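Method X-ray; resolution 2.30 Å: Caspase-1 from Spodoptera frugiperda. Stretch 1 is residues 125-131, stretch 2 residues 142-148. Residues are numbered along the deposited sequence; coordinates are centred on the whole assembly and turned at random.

Stretch 1, residues 125-131: NLWYYFT
Stretch 2 (142-148) PKLFFIQ

The two stretches pack as a small apolar contact centred on the ring of F145, with no direct hydrogen bond between them and a single water bridging F130 to K143. Together they bury 311 Å², of which F145 contributes the most, 89 Å². L126, F130 and the strand residues are buried, and W127 is partly exposed.

Stretch 2 is an extended strand from K143 to Q148, with phi between -101° and -132° and psi between 107° and 136°. Its alternation directs the CA-to-CB bonds of K143, F145 and I147 toward stretch 1, while L144, F146 and Q148 lie out of reach. Stretch 1 is more compact: a weakly bonded helix covers about 125-128, and a type I turn runs from Y128 to T131. The bond from F130 N to W127 O, 3.0 Å, is the backbone hydrogen bond within the stretch. L126, W127 and F130 point their CA-to-CB bonds toward the strand, whereas those of Y128 and T131 point away. The register sets the CA of W127 7.7 Å from that of F145, and the CA of F130 7.7 Å from that of K143, so the chains run in opposite senses along the contact.

F145 (chi1 -62°, m; chi2 80°) places its flat ring among three residues, offering a face to W127 CB and an edge to F130 CD2. W127 CB lies 3.8 Å from the F145 ring centroid and 19° off the normal, a CH-pi contact; its closest ring atom is F145 CZ at 3.6 Å. The W127 side chain, with chi1 in p (52°) and chi2 84°, turns the indole edge toward the face of F145. The centroids of its five-membered ring and the F145 ring are 5.8 Å apart, with planes at 72°. F130 CD2 (chi1 m, chi2 -75°) approaches F145 CZ to 4.0 Å. L126 adds its backbone, O to F145 CE2 at 3.4 Å, and its apolar side chain, CB to F145 CD2 at 4.2 Å.

I147 (m, t) extends the apolar patch: its CD1 meets the indole edge at W127 CZ3, 3.8 Å away, and sits 4.4 Å from CD1 of L126 (m, t). An apolar side chain suits this place: the methyl CD1 at the end of the CG1 arm reaches both W127 and L126.

At the other end, K143 combines apolar and polar contact. Chi1 m and chi2 t carry K143 CD to 3.3 Å from F130 O and 4.1 Å from F130 CB; chi3 m and chi4 m then set CE and NZ. The water donates to F130 O and accepts from K143 NZ, both at 3.1 Å. The aliphatic stem thus packs against F130, while NZ is hydrogen-bonded to this water and to a residue just outside the stretches.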

# COMPACT_ATOMS: atom_id res chain seq x y z
N ASN C 125 -13.18 9.83 -0.36
CA ASN C 125 -13.51 11.22 -0.28
C ASN C 125 -12.42 12.03 0.38
O ASN C 125 -12.30 13.20 0.07
CB ASN C 125 -14.76 11.43 0.54
CG ASN C 125 -16.02 10.99 -0.17
OD1 ASN C 125 -17.10 11.42 0.21
ND2 ASN C 125 -15.91 10.12 -1.17
N LEU C 126 -11.64 11.43 1.29
CA LEU C 126 -10.59 12.18 2.00
C LEU C 126 -9.44 12.71 1.11
O LEU C 126 -8.96 13.83 1.31
CB LEU C 126 -10.03 11.33 3.17
CG LEU C 126 -11.11 10.98 4.19
CD1 LEU C 126 -10.68 9.73 4.94
CD2 LEU C 126 -11.44 12.24 5.13
N TRP C 127 -9.03 11.91 0.13
CA TRP C 127 -7.94 12.27 -0.76
C TRP C 127 -8.36 12.71 -2.18
O TRP C 127 -7.53 13.26 -2.94
CB TRP C 127 -6.95 11.09 -0.81
CG TRP C 127 -7.53 9.73 -1.11
CD1 TRP C 127 -7.81 9.20 -2.35
CD2 TRP C 127 -7.83 8.68 -0.16
NE1 TRP C 127 -8.25 7.90 -2.22
CE2 TRP C 127 -8.27 7.56 -0.89
CE3 TRP C 127 -7.76 8.59 1.25
CZ2 TRP C 127 -8.65 6.35 -0.27
CZ3 TRP C 127 -8.13 7.39 1.86
CH2 TRP C 127 -8.58 6.28 1.10
N TYR C 128 -9.64 12.51 -2.52
CA TYR C 128 -10.15 12.87 -3.83
C TYR C 128 -9.77 14.28 -4.29
O TYR C 128 -9.29 14.46 -5.43
CB TYR C 128 -11.68 12.73 -3.85
CG TYR C 128 -12.35 13.26 -5.10
CD1 TYR C 128 -12.31 12.54 -6.32
CD2 TYR C 128 -13.01 14.50 -5.08
CE1 TYR C 128 -12.93 13.06 -7.49
CE2 TYR C 128 -13.62 15.02 -6.23
CZ TYR C 128 -13.57 14.30 -7.42
OH TYR C 128 -14.17 14.84 -8.52
N TYR C 129 -10.01 15.27 -3.43
CA TYR C 129 -9.72 16.68 -3.74
C TYR C 129 -8.24 17.10 -3.72
O TYR C 129 -7.93 18.28 -3.95
CB TYR C 129 -10.46 17.61 -2.77
CG TYR C 129 -11.96 17.41 -2.72
CD1 TYR C 129 -12.53 16.56 -1.77
CD2 TYR C 129 -12.80 18.05 -3.65
CE1 TYR C 129 -13.90 16.36 -1.73
CE2 TYR C 129 -14.18 17.84 -3.62
CZ TYR C 129 -14.72 16.99 -2.66
OH TYR C 129 -16.06 16.75 -2.61
N PHE C 130 -7.34 16.17 -3.44
CA PHE C 130 -5.95 16.56 -3.39
C PHE C 130 -5.10 16.06 -4.54
O PHE C 130 -3.88 16.15 -4.49
CB PHE C 130 -5.37 16.17 -2.05
CG PHE C 130 -6.06 16.84 -0.89
CD1 PHE C 130 -5.81 18.19 -0.61
CD2 PHE C 130 -6.99 16.13 -0.10
CE1 PHE C 130 -6.49 18.83 0.46
CE2 PHE C 130 -7.68 16.75 0.97
CZ PHE C 130 -7.44 18.10 1.26
N THR C 131 -5.73 15.50 -5.57
CA THR C 131 -4.92 15.08 -6.71
C THR C 131 -4.29 16.37 -7.33
O THR C 131 -4.82 17.47 -7.17
CB THR C 131 -5.76 14.27 -7.73
OG1 THR C 131 -6.91 15.02 -8.16
CG2 THR C 131 -6.18 12.89 -7.10
N PRO C 142 4.32 15.27 -0.86
CA PRO C 142 3.62 14.16 -0.21
C PRO C 142 2.30 14.53 0.48
O PRO C 142 2.22 15.50 1.23
CB PRO C 142 4.68 13.61 0.76
CG PRO C 142 5.44 14.79 1.14
CD PRO C 142 5.59 15.57 -0.18
N LYS C 143 1.28 13.72 0.21
CA LYS C 143 -0.06 13.90 0.80
C LYS C 143 -0.33 12.62 1.60
O LYS C 143 -0.51 11.53 1.05
CB LYS C 143 -1.08 14.13 -0.34
CG LYS C 143 -0.71 15.40 -1.14
CD LYS C 143 -1.39 15.48 -2.49
CE LYS C 143 -0.58 14.76 -3.57
NZ LYS C 143 0.52 15.63 -4.12
N LEU C 144 -0.32 12.77 2.92
CA LEU C 144 -0.48 11.67 3.87
C LEU C 144 -1.87 11.49 4.51
O LEU C 144 -2.52 12.44 4.98
CB LEU C 144 0.58 11.81 4.98
CG LEU C 144 1.93 12.36 4.49
CD1 LEU C 144 2.87 12.62 5.66
CD2 LEU C 144 2.59 11.39 3.52
N PHE C 145 -2.30 10.23 4.56
CA PHE C 145 -3.60 9.92 5.13
C PHE C 145 -3.50 8.77 6.12
O PHE C 145 -2.98 7.71 5.79
CB PHE C 145 -4.59 9.59 4.00
CG PHE C 145 -4.82 10.74 3.07
CD1 PHE C 145 -3.89 11.04 2.07
CD2 PHE C 145 -5.88 11.63 3.28
CE1 PHE C 145 -3.99 12.19 1.29
CE2 PHE C 145 -6.00 12.78 2.52
CZ PHE C 145 -5.05 13.07 1.52
N PHE C 146 -4.00 9.00 7.33
CA PHE C 146 -3.97 7.96 8.34
C PHE C 146 -5.37 7.67 8.80
O PHE C 146 -6.11 8.57 9.21
CB PHE C 146 -3.09 8.38 9.50
CG PHE C 146 -1.66 8.51 9.13
CD1 PHE C 146 -1.18 9.72 8.59
CD2 PHE C 146 -0.80 7.44 9.27
CE1 PHE C 146 0.15 9.83 8.19
CE2 PHE C 146 0.55 7.53 8.87
CZ PHE C 146 1.03 8.74 8.33
N ILE C 147 -5.74 6.39 8.73
CA ILE C 147 -7.09 6.03 9.10
C ILE C 147 -7.20 4.98 10.18
O ILE C 147 -6.76 3.83 10.00
CB ILE C 147 -7.87 5.56 7.86
CG1 ILE C 147 -7.88 6.69 6.82
CG2 ILE C 147 -9.30 5.15 8.24
CD1 ILE C 147 -8.08 6.20 5.50
N GLN C 148 -7.74 5.39 11.32
CA GLN C 148 -7.99 4.43 12.41
C GLN C 148 -9.51 4.19 12.35
O GLN C 148 -10.28 5.06 12.69
CB GLN C 148 -7.60 5.02 13.76
CG GLN C 148 -8.04 4.18 15.00
CD GLN C 148 -7.67 2.71 14.89
OE1 GLN C 148 -6.53 2.35 14.56
NE2 GLN C 148 -8.63 1.86 15.16
O HOH W 1 -1.41 17.76 -5.40